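Local coordinates for protein glycosyltransferase Gtf1 (Streptococcus pneumoniae, PDB 4PQG) that is a GT-B-type glycosyltransferase that binds uridine-5'-diphosphate and carries an added antiparallel beta-sheet domain characteristic of GtfA-like proteins, at residues 109-114 against 120-125; 135-140 against 145-150; 159-164 against 168-173. All coordinates share one frame; numbering follows the deposited sequence.

Contact 1: residues 109-114 against 120-125; sequences VLRVFF and FVTCYL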
loop_
_atom_site.group_PDB
_atom_site.type_symbol
_atom_site.label_atom_id
_atom_site.label_comp_id
_atom_site.label_asym_id
_atom_site.label_seq_id
_atom_site.Cartn_x
_atom_site.Cartn_y
_atom_site.Cartn_z
ATOM N N VAL A 109 -20.767 -10.215 12.731
ATOM C CA VAL A 109 -21.792 -10.795 11.875
ATOM C C VAL A 109 -23.137 -10.867 12.613
ATOM O O VAL A 109 -23.290 -11.633 13.571
ATOM C CB VAL A 109 -21.353 -12.166 11.349
ATOM C CG1 VAL A 109 -22.378 -12.732 10.380
ATOM C CG2 VAL A 109 -19.975 -12.063 10.685
ATOM N N LEU A 110 -24.085 -10.026 12.195
ATOM C CA LEU A 110 -25.423 -9.999 12.787
ATOM C C LEU A 110 -26.465 -10.508 11.803
ATOM O O LEU A 110 -26.716 -9.892 10.758
ATOM C CB LEU A 110 -25.780 -8.591 13.275
ATOM C CG LEU A 110 -27.087 -8.388 14.061
ATOM C CD1 LEU A 110 -26.980 -8.933 15.488
ATOM C CD2 LEU A 110 -27.480 -6.913 14.104
ATOM N N ARG A 111 -27.062 -11.645 12.127
ATOM C CA ARG A 111 -28.092 -12.202 11.279
ATOM C C ARG A 111 -29.464 -11.921 11.871
ATOM O O ARG A 111 -29.725 -12.242 13.035
ATOM C CB ARG A 111 -27.869 -13.697 11.057
ATOM C CG ARG A 111 -28.777 -14.273 9.993
ATOM C CD ARG A 111 -28.222 -15.559 9.430
ATOM N NE ARG A 111 -26.983 -15.335 8.688
ATOM C CZ ARG A 111 -26.292 -16.296 8.083
ATOM N NH1 ARG A 111 -26.721 -17.555 8.133
ATOM N NH2 ARG A 111 -25.176 -15.997 7.428
ATOM N N VAL A 112 -30.322 -11.308 11.058
ATOM C CA VAL A 112 -31.658 -10.913 11.453
ATOM C C VAL A 112 -32.656 -11.818 10.739
ATOM O O VAL A 112 -32.695 -11.897 9.498
ATOM C CB VAL A 112 -31.900 -9.418 11.156
ATOM C CG1 VAL A 112 -33.344 -9.006 11.432
ATOM C CG2 VAL A 112 -30.930 -8.563 11.959
ATOM N N PHE A 113 -33.437 -12.532 11.545
ATOM C CA PHE A 113 -34.405 -13.491 11.044
ATOM C C PHE A 113 -35.797 -12.884 11.051
ATOM O O PHE A 113 -36.075 -11.930 11.780
ATOM C CB PHE A 113 -34.370 -14.782 11.870
ATOM C CG PHE A 113 -33.095 -15.573 11.719
ATOM C CD1 PHE A 113 -32.943 -16.488 10.679
ATOM C CD2 PHE A 113 -32.047 -15.414 12.623
ATOM C CE1 PHE A 113 -31.773 -17.223 10.541
ATOM C CE2 PHE A 113 -30.875 -16.154 12.491
ATOM C CZ PHE A 113 -30.743 -17.060 11.452
ATOM N N PHE A 114 -36.656 -13.444 10.211
ATOM C CA PHE A 114 -38.004 -12.956 10.036
ATOM C C PHE A 114 -39.015 -14.087 10.248
ATOM O O PHE A 114 -38.652 -15.276 10.266
ATOM C CB PHE A 114 -38.149 -12.301 8.657
ATOM C CG PHE A 114 -37.335 -11.040 8.503
ATOM C CD1 PHE A 114 -37.905 -9.792 8.731
ATOM C CD2 PHE A 114 -35.987 -11.096 8.142
ATOM C CE1 PHE A 114 -37.157 -8.627 8.606
ATOM C CE2 PHE A 114 -35.238 -9.932 8.012
ATOM C CZ PHE A 114 -35.821 -8.700 8.254
ATOM N N PHE A 120 -33.876 -14.024 5.420
ATOM C CA PHE A 120 -33.080 -13.375 6.463
ATOM C C PHE A 120 -32.068 -12.370 5.896
ATOM O O PHE A 120 -31.713 -12.435 4.717
ATOM C CB PHE A 120 -32.399 -14.392 7.399
ATOM C CG PHE A 120 -31.402 -15.306 6.732
ATOM C CD1 PHE A 120 -30.084 -14.892 6.507
ATOM C CD2 PHE A 120 -31.757 -16.612 6.390
ATOM C CE1 PHE A 120 -29.158 -15.750 5.914
ATOM C CE2 PHE A 120 -30.833 -17.476 5.801
ATOM C CZ PHE A 120 -29.531 -17.042 5.561
ATOM N N VAL A 121 -31.631 -11.444 6.743
ATOM C CA VAL A 121 -30.644 -10.437 6.385
ATOM C C VAL A 121 -29.430 -10.642 7.279
ATOM O O VAL A 121 -29.569 -10.761 8.504
ATOM C CB VAL A 121 -31.193 -9.005 6.596
ATOM C CG1 VAL A 121 -30.144 -7.962 6.251
ATOM C CG2 VAL A 121 -32.448 -8.779 5.767
ATOM N N THR A 122 -28.246 -10.712 6.674
ATOM C CA THR A 122 -27.007 -10.733 7.447
ATOM C C THR A 122 -26.334 -9.370 7.339
ATOM O O THR A 122 -26.019 -8.902 6.233
ATOM C CB THR A 122 -26.072 -11.868 6.988
ATOM O OG1 THR A 122 -26.807 -13.097 6.947
ATOM C CG2 THR A 122 -24.874 -12.010 7.932
ATOM N N CYS A 123 -26.153 -8.721 8.487
ATOM C CA CYS A 123 -25.446 -7.455 8.559
ATOM C C CYS A 123 -24.005 -7.663 8.983
ATOM O O CYS A 123 -23.710 -8.434 9.914
ATOM C CB CYS A 123 -26.122 -6.491 9.537
ATOM S SG CYS A 123 -27.812 -6.012 9.099
ATOM N N TYR A 124 -23.113 -6.958 8.298
ATOM C CA TYR A 124 -21.701 -6.965 8.628
ATOM C C TYR A 124 -21.342 -5.633 9.254
ATOM O O TYR A 124 -21.269 -4.598 8.586
ATOM C CB TYR A 124 -20.849 -7.306 7.397
ATOM C CG TYR A 124 -21.061 -8.737 6.943
ATOM C CD1 TYR A 124 -20.210 -9.761 7.368
ATOM C CD2 TYR A 124 -22.148 -9.080 6.131
ATOM C CE1 TYR A 124 -20.417 -11.079 6.965
ATOM C CE2 TYR A 124 -22.368 -10.392 5.735
ATOM C CZ TYR A 124 -21.504 -11.385 6.153
ATOM O OH TYR A 124 -21.721 -12.680 5.743
ATOM N N LEU A 125 -21.143 -5.673 10.565
ATOM C CA LEU A 125 -20.937 -4.484 11.376
ATOM C C LEU A 125 -19.527 -3.951 11.250
ATOM O O LEU A 125 -18.584 -4.733 11.095
ATOM C CB LEU A 125 -21.239 -4.797 12.854
ATOM C CG LEU A 125 -22.668 -5.259 13.146
ATOM C CD1 LEU A 125 -22.687 -6.173 14.363
ATOM C CD2 LEU A 125 -23.599 -4.068 13.320
#
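Phe120 packs its ring against the side chain of Arg111, and of the twelve residues it has the greatest area buried by the opposing strand. Phe120 CE1 sits over one face of the Arg111 guanidinium, offset toward the rim, and the two planes are only 18° apart; Phe120 CD1 meets the aliphatic part of the same side chain, at 3.5 Å from Arg111 CD. Phe120 reaches this place with CG between its own backbone N and carbonyl carbon (chi1 63°). Phe120 CB in turn lies 3.9 Å from Phe113 CD1. The arginine bends at chi3, and this brings Arg111 NE within 2.8 Å of Thr122 OG1, in a hydrogen bond that is weak because its N-H...O angle is only 126°. Phe120, Arg111 and Thr122 share one face of the hairpin formed by strands 109-114 and 119-125, part of the extended antiparallel sheet of the GtfA family. The regular register is fixed by paired backbone bonds between Leu110 and Cys123 and between Val112 and Val121, the straightest being Val112 N to Val121 O at 2.7 Å. Leu110, on the other face, has the second-largest area buried by the opposing strand: its CB lies 4.1 Å from Leu125 CD1 and also packs on Cys123 CB. Helix 89-93 lies against this face, with Val89 touching both Leu110 and Leu125. At the far end of the same face, Phe114 CE2 approaches Val121 CG2 to 3.8 Å, while on the Arg111 face Val109 CG1 meets the methyl CG2 of Thr122 at 3.6 Å.

Contact 2: residues 135-140 against 145-150; sequences HAEYVF and IRKDYF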
loop_
_atom_site.group_PDB
_atom_site.type_symbol
_atom_site.label_atom_id
_atom_site.label_comp_id
_atom_site.label_asym_id
_atom_site.label_seq_id
_atom_site.Cartn_x
_atom_site.Cartn_y
_atom_site.Cartn_z
ATOM N N HIS A 135 -21.951 -3.448 5.204
ATOM C CA HIS A 135 -22.738 -4.063 4.129
ATOM C C HIS A 135 -23.672 -5.114 4.666
ATOM O O HIS A 135 -23.503 -5.568 5.798
ATOM C CB HIS A 135 -21.843 -4.589 2.998
ATOM C CG HIS A 135 -21.191 -5.918 3.272
ATOM N ND1 HIS A 135 -20.040 -6.030 3.951
ATOM C CD2 HIS A 135 -21.534 -7.207 2.865
ATOM C CE1 HIS A 135 -19.669 -7.318 4.002
ATOM N NE2 HIS A 135 -20.579 -8.040 3.327
ATOM N N ALA A 136 -24.672 -5.488 3.867
ATOM C CA ALA A 136 -25.734 -6.421 4.276
ATOM C C ALA A 136 -26.063 -7.352 3.134
ATOM O O ALA A 136 -25.973 -6.960 1.961
ATOM C CB ALA A 136 -26.985 -5.664 4.691
ATOM N N GLU A 137 -26.456 -8.573 3.482
ATOM C CA GLU A 137 -26.769 -9.628 2.527
ATOM C C GLU A 137 -28.211 -10.106 2.698
ATOM O O GLU A 137 -28.634 -10.412 3.818
ATOM C CB GLU A 137 -25.784 -10.797 2.703
ATOM C CG GLU A 137 -24.331 -10.325 2.620
ATOM C CD GLU A 137 -23.314 -11.439 2.525
ATOM O OE1 GLU A 137 -23.690 -12.601 2.762
ATOM O OE2 GLU A 137 -22.126 -11.133 2.239
ATOM N N TYR A 138 -28.958 -10.163 1.595
ATOM C CA TYR A 138 -30.353 -10.625 1.622
ATOM C C TYR A 138 -30.487 -12.000 1.022
ATOM O O TYR A 138 -30.139 -12.219 -0.138
ATOM C CB TYR A 138 -31.284 -9.683 0.866
ATOM C CG TYR A 138 -32.760 -10.070 0.933
ATOM C CD1 TYR A 138 -33.551 -9.718 2.043
ATOM C CD2 TYR A 138 -33.378 -10.762 -0.124
ATOM C CE1 TYR A 138 -34.906 -10.051 2.094
ATOM C CE2 TYR A 138 -34.728 -11.107 -0.083
ATOM C CZ TYR A 138 -35.485 -10.750 1.023
ATOM O OH TYR A 138 -36.821 -11.082 1.063
ATOM N N VAL A 139 -31.042 -12.909 1.812
ATOM C CA VAL A 139 -31.093 -14.319 1.440
ATOM C C VAL A 139 -32.545 -14.783 1.426
ATOM O O VAL A 139 -33.307 -14.495 2.358
ATOM C CB VAL A 139 -30.236 -15.182 2.403
ATOM C CG1 VAL A 139 -30.242 -16.637 1.978
ATOM C CG2 VAL A 139 -28.800 -14.673 2.473
ATOM N N PHE A 140 -32.938 -15.456 0.347
ATOM C CA PHE A 140 -34.283 -15.996 0.235
ATOM C C PHE A 140 -34.215 -17.500 -0.005
ATOM O O PHE A 140 -33.451 -17.964 -0.866
ATOM C CB PHE A 140 -35.074 -15.310 -0.871
ATOM C CG PHE A 140 -36.547 -15.561 -0.791
ATOM C CD1 PHE A 140 -37.335 -14.886 0.145
ATOM C CD2 PHE A 140 -37.157 -16.488 -1.637
ATOM C CE1 PHE A 140 -38.705 -15.131 0.231
ATOM C CE2 PHE A 140 -38.525 -16.733 -1.559
ATOM C CZ PHE A 140 -39.299 -16.055 -0.626
ATOM N N ILE A 145 -29.475 -13.179 -2.779
ATOM C CA ILE A 145 -30.168 -12.465 -3.840
ATOM C C ILE A 145 -29.606 -11.046 -4.045
ATOM O O ILE A 145 -29.598 -10.535 -5.146
ATOM C CB ILE A 145 -31.694 -12.455 -3.512
ATOM C CG1 ILE A 145 -32.286 -13.862 -3.694
ATOM C CG2 ILE A 145 -32.487 -11.438 -4.327
ATOM C CD1 ILE A 145 -31.866 -14.547 -4.985
ATOM N N ARG A 146 -29.160 -10.404 -2.979
ATOM C CA ARG A 146 -28.682 -9.023 -3.068
ATOM C C ARG A 146 -27.749 -8.719 -1.917
ATOM O O ARG A 146 -27.961 -9.191 -0.782
ATOM C CB ARG A 146 -29.851 -8.020 -3.068
ATOM C CG ARG A 146 -29.465 -6.605 -3.519
ATOM C CD ARG A 146 -30.697 -5.695 -3.615
ATOM N NE ARG A 146 -30.875 -4.798 -2.473
ATOM C CZ ARG A 146 -32.026 -4.214 -2.124
ATOM N NH1 ARG A 146 -33.156 -4.438 -2.797
ATOM N NH2 ARG A 146 -32.052 -3.399 -1.083
ATOM N N LYS A 147 -26.706 -7.953 -2.225
ATOM C CA LYS A 147 -25.836 -7.347 -1.229
ATOM C C LYS A 147 -25.834 -5.843 -1.399
ATOM O O LYS A 147 -25.608 -5.334 -2.511
ATOM C CB LYS A 147 -24.391 -7.835 -1.369
ATOM C CG LYS A 147 -24.142 -9.273 -0.987
ATOM C CD LYS A 147 -22.647 -9.540 -0.844
ATOM C CE LYS A 147 -22.346 -11.035 -0.899
ATOM N NZ LYS A 147 -20.879 -11.350 -0.902
ATOM N N ASP A 148 -26.058 -5.128 -0.299
ATOM C CA ASP A 148 -26.006 -3.676 -0.303
ATOM C C ASP A 148 -24.783 -3.229 0.486
ATOM O O ASP A 148 -24.397 -3.892 1.454
ATOM C CB ASP A 148 -27.248 -3.087 0.358
ATOM C CG ASP A 148 -28.508 -3.222 -0.487
ATOM O OD1 ASP A 148 -28.440 -3.579 -1.684
ATOM O OD2 ASP A 148 -29.580 -2.940 0.066
ATOM N N TYR A 149 -24.197 -2.106 0.062
ATOM C CA TYR A 149 -22.993 -1.529 0.653
ATOM C C TYR A 149 -23.264 -0.079 1.073
ATOM O O TYR A 149 -23.813 0.683 0.284
ATOM C CB TYR A 149 -21.856 -1.594 -0.365
ATOM C CG TYR A 149 -21.493 -3.023 -0.708
ATOM C CD1 TYR A 149 -20.542 -3.718 0.043
ATOM C CD2 TYR A 149 -22.144 -3.706 -1.747
ATOM C CE1 TYR A 149 -20.245 -5.052 -0.237
ATOM C CE2 TYR A 149 -21.839 -5.034 -2.038
ATOM C CZ TYR A 149 -20.889 -5.693 -1.274
ATOM O OH TYR A 149 -20.564 -6.991 -1.566
ATOM N N PHE A 150 -22.852 0.299 2.291
ATOM C CA PHE A 150 -23.277 1.565 2.924
ATOM C C PHE A 150 -22.133 2.457 3.413
ATOM O O PHE A 150 -21.125 1.959 3.957
ATOM C CB PHE A 150 -24.200 1.284 4.131
ATOM C CG PHE A 150 -25.361 0.375 3.826
ATOM C CD1 PHE A 150 -26.535 0.873 3.251
ATOM C CD2 PHE A 150 -25.295 -0.978 4.136
ATOM C CE1 PHE A 150 -27.609 0.034 2.981
ATOM C CE2 PHE A 150 -26.361 -1.823 3.860
ATOM C CZ PHE A 150 -27.521 -1.316 3.282
#
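The rings of His135 and Tyr149 lie side by side, their planes 19° apart but slid so far that they barely overlap; the close approach is instead His135 CB to Tyr149 CD1, 3.3 Å. At the edge of the imidazole, in its plane, lies Glu137 OE2. The Phe150 ring receives Ala136 CB at its edge, and the Tyr138 ring has Ile145 CB at its own edge, 4.1 Å from CD2. These groups belong to an antiparallel hairpin of strands 133-140 and 143-150, interrupted by a classic beta bulge: Ile145 and Arg146 both face Tyr138, whose N binds Arg146 O while its O accepts from Ile145 N. Beyond the bulge the regular pairing resumes, with two reciprocal bonds between Ala136 and Asp148. On the face of His135 and Tyr149, Glu137 and Lys147 run alongside each other in extended form, and a salt bridge joins Glu137 OE2 to Lys147 NZ at 3.4 Å. Tyr124 of the preceding strand stacks on His135, and the Tyr149 hydroxyl is hydrogen-bonded to Glu158. On the other face Ala136 and Phe150 both touch Val92 of helix 89-93. There Asp148 is gripped by several partners, which probably stabilise its negative charge: Arg154 makes a salt bridge, Ser157 a hydrogen bond, and Arg146 a side-on two-nitrogen grip. In that grip Arg146 NE reaches OD1 from 25° outside the carboxylate plane, whereas Asp148 OD2 offers its syn lone pair to Arg146 NH2, 2.8 Å away and 4° out of the guanidinium plane.

Contact 3: residues 159-164 against 168-173; sequences YFAPKD and VLYQRT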
loop_
_atom_site.group_PDB
_atom_site.type_symbol
_atom_site.label_atom_id
_atom_site.label_comp_id
_atom_site.label_asym_id
_atom_site.label_seq_id
_atom_site.Cartn_x
_atom_site.Cartn_y
_atom_site.Cartn_z
ATOM N N TYR A 159 -26.283 -7.996 -7.260
ATOM C CA TYR A 159 -27.387 -8.895 -7.536
ATOM C C TYR A 159 -26.846 -10.266 -7.920
ATOM O O TYR A 159 -25.906 -10.364 -8.714
ATOM C CB TYR A 159 -28.288 -8.324 -8.636
ATOM C CG TYR A 159 -28.803 -6.942 -8.284
ATOM C CD1 TYR A 159 -29.908 -6.779 -7.451
ATOM C CD2 TYR A 159 -28.147 -5.800 -8.744
ATOM C CE1 TYR A 159 -30.372 -5.507 -7.120
ATOM C CE2 TYR A 159 -28.593 -4.530 -8.414
ATOM C CZ TYR A 159 -29.705 -4.390 -7.613
ATOM O OH TYR A 159 -30.134 -3.134 -7.289
ATOM N N PHE A 160 -27.427 -11.299 -7.307
ATOM C CA PHE A 160 -26.984 -12.678 -7.453
ATOM C C PHE A 160 -28.138 -13.595 -7.850
ATOM O O PHE A 160 -29.286 -13.352 -7.484
ATOM C CB PHE A 160 -26.435 -13.215 -6.124
ATOM C CG PHE A 160 -25.231 -12.485 -5.604
ATOM C CD1 PHE A 160 -23.962 -13.031 -5.740
ATOM C CD2 PHE A 160 -25.368 -11.274 -4.939
ATOM C CE1 PHE A 160 -22.846 -12.378 -5.230
ATOM C CE2 PHE A 160 -24.259 -10.612 -4.431
ATOM C CZ PHE A 160 -22.996 -11.163 -4.578
ATOM N N ALA A 161 -27.814 -14.657 -8.585
ATOM C CA ALA A 161 -28.770 -15.728 -8.882
ATOM C C ALA A 161 -28.095 -17.100 -8.683
ATOM O O ALA A 161 -26.881 -17.237 -8.876
ATOM C CB ALA A 161 -29.312 -15.589 -10.296
ATOM N N PRO A 162 -28.881 -18.118 -8.280
ATOM C CA PRO A 162 -28.312 -19.428 -7.949
ATOM C C PRO A 162 -27.948 -20.239 -9.184
ATOM O O PRO A 162 -28.704 -20.256 -10.153
ATOM C CB PRO A 162 -29.451 -20.135 -7.186
ATOM C CG PRO A 162 -30.503 -19.099 -6.961
ATOM C CD PRO A 162 -30.334 -18.092 -8.055
ATOM N N LYS A 163 -26.791 -20.893 -9.140
ATOM C CA LYS A 163 -26.383 -21.831 -10.187
ATOM C C LYS A 163 -25.630 -22.979 -9.528
ATOM O O LYS A 163 -24.553 -22.778 -8.953
ATOM C CB LYS A 163 -25.517 -21.135 -11.236
ATOM C CG LYS A 163 -25.685 -21.678 -12.643
ATOM C CD LYS A 163 -25.716 -20.540 -13.655
ATOM C CE LYS A 163 -26.152 -21.019 -15.032
ATOM N NZ LYS A 163 -25.036 -21.683 -15.761
ATOM N N ASP A 164 -26.216 -24.176 -9.593
ATOM C CA ASP A 164 -25.704 -25.349 -8.873
ATOM C C ASP A 164 -25.655 -25.082 -7.368
ATOM O O ASP A 164 -24.741 -25.540 -6.675
ATOM C CB ASP A 164 -24.321 -25.765 -9.402
ATOM C CG ASP A 164 -24.349 -26.175 -10.866
ATOM O OD1 ASP A 164 -25.091 -27.121 -11.208
ATOM O OD2 ASP A 164 -23.621 -25.556 -11.672
ATOM N N VAL A 168 -24.297 -16.713 -7.954
ATOM C CA VAL A 168 -23.517 -16.162 -9.066
ATOM C C VAL A 168 -23.803 -14.664 -9.203
ATOM O O VAL A 168 -24.943 -14.275 -9.418
ATOM C CB VAL A 168 -23.841 -16.884 -10.398
ATOM C CG1 VAL A 168 -23.151 -16.200 -11.572
ATOM C CG2 VAL A 168 -23.427 -18.350 -10.320
ATOM N N LEU A 169 -22.766 -13.842 -9.083
ATOM C CA LEU A 169 -22.906 -12.385 -9.238
ATOM C C LEU A 169 -23.169 -12.019 -10.690
ATOM O O LEU A 169 -22.346 -12.306 -11.537
ATOM C CB LEU A 169 -21.650 -11.668 -8.753
ATOM C CG LEU A 169 -21.631 -10.147 -8.965
ATOM C CD1 LEU A 169 -22.747 -9.477 -8.181
ATOM C CD2 LEU A 169 -20.263 -9.557 -8.606
ATOM N N TYR A 170 -24.295 -11.379 -10.986
ATOM C CA TYR A 170 -24.529 -10.934 -12.373
ATOM C C TYR A 170 -24.581 -9.419 -12.615
ATOM O O TYR A 170 -24.375 -8.964 -13.749
ATOM C CB TYR A 170 -25.744 -11.629 -12.999
ATOM C CG TYR A 170 -27.049 -11.391 -12.294
ATOM C CD1 TYR A 170 -27.876 -10.324 -12.655
ATOM C CD2 TYR A 170 -27.476 -12.244 -11.268
ATOM C CE1 TYR A 170 -29.091 -10.100 -12.016
ATOM C CE2 TYR A 170 -28.692 -12.026 -10.621
ATOM C CZ TYR A 170 -29.496 -10.954 -10.999
ATOM O OH TYR A 170 -30.703 -10.738 -10.360
ATOM N N GLN A 171 -24.864 -8.643 -11.577
ATOM C CA GLN A 171 -25.029 -7.191 -11.754
ATOM C C GLN A 171 -24.589 -6.445 -10.510
ATOM O O GLN A 171 -24.844 -6.894 -9.380
ATOM C CB GLN A 171 -26.494 -6.845 -12.065
ATOM C CG GLN A 171 -26.806 -5.368 -12.320
ATOM C CD GLN A 171 -28.236 -5.163 -12.799
ATOM O OE1 GLN A 171 -28.761 -5.989 -13.538
ATOM N NE2 GLN A 171 -28.881 -4.065 -12.365
ATOM N N ARG A 172 -23.924 -5.314 -10.737
ATOM C CA ARG A 172 -23.619 -4.346 -9.686
ATOM C C ARG A 172 -24.201 -3.013 -10.096
ATOM O O ARG A 172 -23.997 -2.583 -11.226
ATOM C CB ARG A 172 -22.115 -4.151 -9.558
ATOM C CG ARG A 172 -21.387 -5.294 -8.940
ATOM C CD ARG A 172 -20.161 -4.751 -8.230
ATOM N NE ARG A 172 -19.389 -5.853 -7.681
ATOM C CZ ARG A 172 -18.342 -6.425 -8.268
ATOM N NH1 ARG A 172 -17.906 -6.016 -9.453
ATOM N NH2 ARG A 172 -17.718 -7.422 -7.651
ATOM N N THR A 173 -24.894 -2.342 -9.185
ATOM C CA THR A 173 -25.480 -1.036 -9.499
ATOM C C THR A 173 -24.942 -0.020 -8.496
ATOM O O THR A 173 -24.843 -0.328 -7.311
ATOM C CB THR A 173 -27.031 -1.078 -9.456
ATOM O OG1 THR A 173 -27.525 -1.904 -10.513
ATOM C CG2 THR A 173 -27.647 0.329 -9.604
#
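A classic beta bulge marks this hairpin of strands 154-163 and 166-175 in the extended antiparallel sheet: Tyr170 and Gln171 both face Tyr159. Tyr159 O accepts Tyr170 N at 3.0 Å and, weakly, Gln171 N at 3.5 Å, while Tyr159 N donates to Gln171 O. Past the bulge, Ala161 and Val168 exchange two backbone bonds. At the bulge the Tyr170 ring turns back toward the partner strand; a chi1 of 60° sets it above its own backbone, flanked by N and C. Tyr159 O and CB then lie over the ring, CB making a CH-pi contact, and Ala161 N comes to the edge in plane; Ala161 CB packs 3.6 Å from Tyr170 CE2. Phe160 points to the other face, where Leu169 CD1 stands over its ring in a second CH-pi contact, 4.1 Å from the centroid and 15° off the normal. The Tyr159 ring lies alongside Gln171, whose amide plane is turned 64° to it, and the Tyr159 hydroxyl is hydrogen-bonded to that of Tyr175. Thr173 OG1, hydrogen-bonded to Asp184 of the next strand, accepts Gln171 NE2 at 3.2 Å, in the amide plane.

Overall arrangement
The three contacts are every other hairpin of one ten-stranded antiparallel sheet whose strands follow each other in chain order, so they come in series along the chain. Centres of contacts 1 and 2 are about 9 Å apart, and those of contacts 2 and 3 about 12 Å; strand 119-125 pairs with 133-140, and 143-150 with 154-163, which makes six adjacent strands. Contacts 1 and 3 do not touch: their nearest atoms are about 10 Å apart. Helix 89-93 backs contacts 1 and 2. The contact centres lie about 28 to 32 Å from the chain's centre, consistent with an added domain projecting from the GT-B core, separate from its two parallel sheets.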